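Local coordinates for L-ribulose 3-epimerase (Methylomonas sp. DH-1, PDB 7CJ6), which catalyses the manganese-dependent epimerisation of ketoses at C3, acting most strongly on L-ribulose and also on D-ribulose, D-allulose and D-fructose, at residues Arg65-Leu70 and Gly105-Gly110; Val210-Ser215 and Val225-Phe230. All coordinates share one frame; numbering follows the deposited sequence.

Followed from the N terminus, the chain first enters contact 1 at strand 65-72, passes through helix 83-102 and returns at 105-110, closing a beta-alpha-beta unit between neighbouring barrel strands. Only after contact 1 has closed does contact 2 open, at 210-215 on strand 207-212; it closes ten residues on, where 225-230 leads into helix 227-236. The two loops therefore stand in series, neither nesting nor crossing. Contact 1 joins strand to strand inside the barrel wall, whereas contact 2 joins a strand end to the outer helix layer. Their centres lie about 20 Å apart, yet Ser69 and His211 bring both to the same bound D-psicose.

Contact 1: residues Arg65-Leu70 and Gly105-Gly110. With PSJ (D-psicose), chain D.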
loop_
_atom_site.group_PDB
_atom_site.type_symbol
_atom_site.label_atom_id
_atom_site.label_comp_id
_atom_site.label_asym_id
_atom_site.label_seq_id
_atom_site.Cartn_x
_atom_site.Cartn_y
_atom_site.Cartn_z
ATOM N N ARG A 65 17.558 3.730 -25.851
ATOM C CA ARG A 65 16.322 4.533 -26.026
ATOM C C ARG A 65 15.875 5.047 -24.654
ATOM O O ARG A 65 16.437 4.595 -23.625
ATOM C CB ARG A 65 15.248 3.705 -26.734
ATOM C CG ARG A 65 15.647 3.302 -28.146
ATOM C CD ARG A 65 14.454 2.957 -29.007
ATOM N NE ARG A 65 13.804 1.740 -28.565
ATOM C CZ ARG A 65 14.281 0.532 -28.819
ATOM N NH1 ARG A 65 15.403 0.416 -29.502
ATOM N NH2 ARG A 65 13.654 -0.550 -28.395
ATOM N N ALA A 66 14.926 5.983 -24.646
ATOM C CA ALA A 66 14.331 6.553 -23.422
ATOM C C ALA A 66 12.811 6.637 -23.582
ATOM O O ALA A 66 12.323 6.986 -24.687
ATOM C CB ALA A 66 14.938 7.905 -23.125
ATOM N N HIS A 67 12.095 6.289 -22.513
ATOM C CA HIS A 67 10.716 6.765 -22.250
ATOM C C HIS A 67 10.752 7.592 -20.962
ATOM O O HIS A 67 11.840 7.730 -20.363
ATOM C CB HIS A 67 9.726 5.600 -22.230
ATOM C CG HIS A 67 9.665 4.856 -23.522
ATOM N ND1 HIS A 67 9.343 5.473 -24.720
ATOM C CD2 HIS A 67 9.864 3.548 -23.803
ATOM C CE1 HIS A 67 9.356 4.571 -25.684
ATOM N NE2 HIS A 67 9.668 3.380 -25.144
ATOM N N ALA A 68 9.614 8.145 -20.563
ATOM C CA ALA A 68 9.526 9.048 -19.395
ATOM C C ALA A 68 8.278 8.715 -18.583
ATOM O O ALA A 68 7.211 8.520 -19.191
ATOM C CB ALA A 68 9.519 10.481 -19.858
ATOM N N SER A 69 8.415 8.672 -17.255
ATOM C CA SER A 69 7.277 8.621 -16.312
ATOM C C SER A 69 7.343 9.848 -15.403
ATOM O O SER A 69 8.399 10.493 -15.315
ATOM C CB SER A 69 7.243 7.346 -15.518
ATOM O OG SER A 69 8.485 7.096 -14.879
ATOM N N LEU A 70 6.236 10.156 -14.753
ATOM C CA LEU A 70 6.227 11.191 -13.701
ATOM C C LEU A 70 4.990 10.979 -12.838
ATOM O O LEU A 70 4.112 10.193 -13.222
ATOM C CB LEU A 70 6.265 12.578 -14.347
ATOM C CG LEU A 70 5.075 12.948 -15.229
ATOM C CD1 LEU A 70 3.945 13.530 -14.396
ATOM C CD2 LEU A 70 5.496 13.932 -16.308
ATOM N N GLY A 105 11.737 9.845 -27.569
ATOM C CA GLY A 105 10.850 8.913 -26.846
ATOM C C GLY A 105 9.441 8.946 -27.406
ATOM O O GLY A 105 9.103 9.946 -28.062
ATOM N N SER A 106 8.646 7.900 -27.153
ATOM C CA SER A 106 7.264 7.761 -27.683
ATOM C C SER A 106 6.258 7.429 -26.573
ATOM O O SER A 106 5.056 7.368 -26.888
ATOM C CB SER A 106 7.216 6.717 -28.774
ATOM O OG SER A 106 7.778 5.496 -28.321
ATOM N N GLU A 107 6.708 7.200 -25.338
ATOM C CA GLU A 107 5.797 6.871 -24.207
ATOM C C GLU A 107 5.996 7.849 -23.040
ATOM O O GLU A 107 7.105 7.892 -22.461
ATOM C CB GLU A 107 5.999 5.425 -23.767
ATOM C CG GLU A 107 5.773 4.422 -24.893
ATOM C CD GLU A 107 4.364 4.344 -25.465
ATOM O OE1 GLU A 107 3.412 4.764 -24.786
ATOM O OE2 GLU A 107 4.220 3.847 -26.591
ATOM N N LEU A 108 4.938 8.591 -22.708
ATOM C CA LEU A 108 4.817 9.374 -21.450
ATOM C C LEU A 108 3.837 8.655 -20.521
ATOM O O LEU A 108 2.634 8.658 -20.820
ATOM C CB LEU A 108 4.314 10.781 -21.765
ATOM C CG LEU A 108 4.183 11.679 -20.537
ATOM C CD1 LEU A 108 5.500 11.740 -19.788
ATOM C CD2 LEU A 108 3.711 13.070 -20.915
ATOM N N CYS A 109 4.333 8.053 -19.441
ATOM C CA CYS A 109 3.549 7.119 -18.590
ATOM C C CYS A 109 3.661 7.500 -17.110
ATOM O O CYS A 109 4.243 8.562 -16.801
ATOM C CB CYS A 109 3.983 5.678 -18.839
ATOM S SG CYS A 109 5.674 5.301 -18.308
ATOM N N GLY A 110 3.068 6.680 -16.236
ATOM C CA GLY A 110 3.078 6.871 -14.775
ATOM C C GLY A 110 1.836 7.594 -14.294
ATOM O O GLY A 110 0.805 7.526 -14.987
HETATM C C1 PSJ D . 5.001 4.870 -8.413
HETATM O O1 PSJ D . 4.616 3.985 -7.357
HETATM C C2 PSJ D . 5.069 4.080 -9.691
HETATM O O2 PSJ D . 4.830 2.907 -9.642
HETATM C C3 PSJ D . 5.390 4.765 -10.985
HETATM O O3 PSJ D . 6.330 4.017 -11.752
HETATM C C4 PSJ D . 5.932 6.136 -10.630
HETATM O O4 PSJ D . 4.817 6.891 -10.168
HETATM C C5 PSJ D . 6.596 6.875 -11.784
HETATM O O5 PSJ D . 6.627 6.034 -12.945
HETATM C C6 PSJ D . 8.012 7.303 -11.397
HETATM O O6 PSJ D . 8.569 8.182 -12.389
#
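Ala68 and Ser69 pair in parallel with Leu108 and Cys109, the strand axes 4.8 Å apart and 20° from parallel. Two backbone bonds fix the register: Ala68 N donates to Glu107 O at 3.2 Å, and Ala68 O accepts from Cys109 N at 2.9 Å, both nearly straight at hydrogen. Leu70 N reaches Cys109 O at 3.3 Å through a more bent bond. Ala68 thus has both backbone polar atoms satisfied by the other strand, while the backbones of His67 and Ser69 bond to strand 39-43.

The imidazole of His67 lies beside Glu107, whose CG sits over one ring face, 3.8 Å from the centroid, as a CH-pi contact. With CG anti to its carbonyl carbon (chi1 -58°), Glu107 runs alongside the ring; its carboxylate plane is turned 70° from the imidazole. OE1 forms a salt bridge with Lys5, and OE2 accepts a hydrogen bond from Asn148. His67 NE2 is satisfied by Glu8. Replacing His67 with an alanine is likely to leave the Glu8 carboxylate without this hydrogen-bond partner and to open a gap beside the Glu107 methylenes.

On the face shared by Ser69 and Cys109, Ser69 CB packs 3.8 Å from Cys109 SG. Ser69 OG accepts a hydrogen bond from O6 of D-psicose at 2.7 Å and is also hydrogen-bonded to Glu41. On the other face, Leu108 CD1 meets Ala68 CB and Leu70 CD2, against helix 83-102, whose Thr97 and Leu100 touch Leu108.

The parallel pairing, linked through that helix, is the beta-alpha-beta unit of a TIM barrel, with the sugar-binding serine projecting from the strand into the active site.

Contact 2: residues Val210-Ser215 and Val225-Phe230; sequences VHIGES and VDFASF. With MN (manganese (II) ion), chain C; PSJ (D-psicose), chain D.
Ser215 and Val225 mark the closest backbone approach of the two segments, their CA atoms 5.4 Å apart. Residues 210-212 form the end of a barrel strand, and 213-215 continue it as loop. In 225-230, Val225 and Asp226 lead into the helix that begins at Phe227. Asp226 N-caps this helix: its OD1 accepts from Ser229 N at 3.0 Å, met from above the carboxylate plane.

Glu214 supplies the polar link. Its chain leaves with CG anti to the backbone N (chi1 -171°) and bends at chi2 (49°), which turns the carboxylate back to Val225. OE2 takes Val225 N on its syn lone pair at 3.0 Å and Ser215 N on its anti lone pair at 2.7 Å, so two N-H groups hold the oxygen from both of its lone pairs. OE1 accepts from Gly221 N and from a water that also donates to Val225 O, and it lies at the edge of the Phe227 ring, 3.4 Å from CE2.

Beyond this polar link, the helix meets the strand through its aromatic rings. Ile212 divides its branches between them: CG2 touches Phe227 CE1, while CD1 comes 3.6 Å from Phe230 CE2. Val210 CG1 approaches the Phe230 ring at its edge, 3.7 Å from CZ. Val225 CG1 lies over the centre of the Phe227 ring.

On the other side of the strand, His211 ND1 binds manganese at 2.2 Å, alongside Glu152, Asp185, Glu246 and two oxygens of D-psicose. Away from the metal, the buried Glu214 carboxylate, met by backbone N-H groups and a water, can probably keep its negative charge while tying the loop after the strand to the start of the helix.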
loop_
_atom_site.group_PDB
_atom_site.type_symbol
_atom_site.label_atom_id
_atom_site.label_comp_id
_atom_site.label_asym_id
_atom_site.label_seq_id
_atom_site.Cartn_x
_atom_site.Cartn_y
_atom_site.Cartn_z
ATOM N N VAL A 210 3.846 -1.417 -19.190
ATOM C CA VAL A 210 3.923 -2.342 -18.025
ATOM C C VAL A 210 5.124 -1.975 -17.156
ATOM O O VAL A 210 6.223 -1.714 -17.704
ATOM C CB VAL A 210 4.014 -3.816 -18.454
ATOM C CG1 VAL A 210 4.383 -4.694 -17.265
ATOM C CG2 VAL A 210 2.723 -4.288 -19.098
ATOM N N HIS A 211 4.903 -2.004 -15.845
ATOM C CA HIS A 211 5.945 -1.929 -14.794
ATOM C C HIS A 211 6.009 -3.284 -14.096
ATOM O O HIS A 211 4.945 -3.775 -13.650
ATOM C CB HIS A 211 5.657 -0.780 -13.818
ATOM C CG HIS A 211 6.169 0.536 -14.292
ATOM N ND1 HIS A 211 6.170 1.669 -13.496
ATOM C CD2 HIS A 211 6.719 0.897 -15.471
ATOM C CE1 HIS A 211 6.684 2.672 -14.177
ATOM N NE2 HIS A 211 7.027 2.224 -15.393
ATOM N N ILE A 212 7.211 -3.861 -14.048
ATOM C CA ILE A 212 7.529 -5.077 -13.250
ATOM C C ILE A 212 8.157 -4.628 -11.931
ATOM O O ILE A 212 9.295 -4.111 -11.963
ATOM C CB ILE A 212 8.463 -6.020 -14.034
ATOM C CG1 ILE A 212 7.867 -6.400 -15.393
ATOM C CG2 ILE A 212 8.815 -7.236 -13.195
ATOM C CD1 ILE A 212 6.471 -6.958 -15.316
ATOM N N GLY A 213 7.432 -4.828 -10.830
ATOM C CA GLY A 213 7.920 -4.593 -9.460
ATOM C C GLY A 213 7.477 -5.701 -8.527
ATOM O O GLY A 213 6.291 -6.075 -8.576
ATOM N N GLU A 214 8.395 -6.199 -7.697
ATOM C CA GLU A 214 8.093 -7.176 -6.618
ATOM C C GLU A 214 7.174 -6.500 -5.587
ATOM O O GLU A 214 7.094 -5.257 -5.587
ATOM C CB GLU A 214 9.396 -7.688 -6.003
ATOM C CG GLU A 214 9.194 -8.844 -5.045
ATOM C CD GLU A 214 8.313 -9.941 -5.609
ATOM O OE1 GLU A 214 8.858 -10.908 -6.193
ATOM O OE2 GLU A 214 7.082 -9.823 -5.479
ATOM N N SER A 215 6.508 -7.287 -4.741
ATOM C CA SER A 215 5.499 -6.818 -3.753
ATOM C C SER A 215 6.106 -5.741 -2.843
ATOM O O SER A 215 5.379 -4.787 -2.471
ATOM C CB SER A 215 4.961 -7.976 -2.957
ATOM O OG SER A 215 6.016 -8.807 -2.494
ATOM N N VAL A 225 4.465 -11.285 -5.328
ATOM C CA VAL A 225 3.800 -11.034 -6.639
ATOM C C VAL A 225 3.758 -12.366 -7.387
ATOM O O VAL A 225 4.815 -13.016 -7.486
ATOM C CB VAL A 225 4.478 -9.956 -7.502
ATOM C CG1 VAL A 225 4.000 -10.044 -8.945
ATOM C CG2 VAL A 225 4.251 -8.557 -6.957
ATOM N N ASP A 226 2.576 -12.742 -7.867
ATOM C CA ASP A 226 2.378 -13.935 -8.730
ATOM C C ASP A 226 2.774 -13.554 -10.164
ATOM O O ASP A 226 1.885 -13.172 -10.963
ATOM C CB ASP A 226 0.949 -14.462 -8.603
ATOM C CG ASP A 226 0.760 -15.817 -9.253
ATOM O OD1 ASP A 226 1.626 -16.197 -10.056
ATOM O OD2 ASP A 226 -0.243 -16.480 -8.944
ATOM N N PHE A 227 4.069 -13.632 -10.475
ATOM C CA PHE A 227 4.606 -13.262 -11.809
ATOM C C PHE A 227 4.215 -14.337 -12.824
ATOM O O PHE A 227 4.037 -13.993 -14.005
ATOM C CB PHE A 227 6.119 -13.055 -11.771
ATOM C CG PHE A 227 6.524 -11.750 -11.138
ATOM C CD1 PHE A 227 6.148 -10.544 -11.709
ATOM C CD2 PHE A 227 7.276 -11.730 -9.979
ATOM C CE1 PHE A 227 6.517 -9.341 -11.125
ATOM C CE2 PHE A 227 7.636 -10.527 -9.394
ATOM C CZ PHE A 227 7.267 -9.337 -9.979
ATOM N N ALA A 228 4.072 -15.587 -12.386
ATOM C CA ALA A 228 3.616 -16.695 -13.259
ATOM C C ALA A 228 2.258 -16.315 -13.857
ATOM O O ALA A 228 2.106 -16.381 -15.097
ATOM C CB ALA A 228 3.548 -17.992 -12.494
ATOM N N SER A 229 1.320 -15.901 -13.003
ATOM C CA SER A 229 -0.048 -15.473 -13.394
ATOM C C SER A 229 0.041 -14.277 -14.346
ATOM O O SER A 229 -0.537 -14.346 -15.451
ATOM C CB SER A 229 -0.878 -15.144 -12.185
ATOM O OG SER A 229 -2.244 -15.024 -12.543
ATOM N N PHE A 230 0.753 -13.225 -13.936
ATOM C CA PHE A 230 0.831 -11.932 -14.661
ATOM C C PHE A 230 1.392 -12.129 -16.074
ATOM O O PHE A 230 0.853 -11.530 -17.020
ATOM C CB PHE A 230 1.693 -10.910 -13.915
ATOM C CG PHE A 230 1.799 -9.608 -14.663
ATOM C CD1 PHE A 230 0.697 -8.779 -14.787
ATOM C CD2 PHE A 230 2.975 -9.238 -15.293
ATOM C CE1 PHE A 230 0.775 -7.595 -15.502
ATOM C CE2 PHE A 230 3.055 -8.045 -15.996
ATOM C CZ PHE A 230 1.951 -7.234 -16.111
HETATM MN MN MN C . 5.286 1.880 -11.540
HETATM C C1 PSJ D . 5.001 4.870 -8.413
HETATM O O1 PSJ D . 4.616 3.985 -7.357
HETATM C C2 PSJ D . 5.069 4.080 -9.691
HETATM O O2 PSJ D . 4.830 2.907 -9.642
HETATM C C3 PSJ D . 5.390 4.765 -10.985
HETATM O O3 PSJ D . 6.330 4.017 -11.752
HETATM C C4 PSJ D . 5.932 6.136 -10.630
HETATM O O4 PSJ D . 4.817 6.891 -10.168
HETATM C C5 PSJ D . 6.596 6.875 -11.784
HETATM O O5 PSJ D . 6.627 6.034 -12.945
HETATM C C6 PSJ D . 8.012 7.303 -11.397
HETATM O O6 PSJ D . 8.569 8.182 -12.389
HETATM O O HOH W 1 7.416 -13.215 -6.674
#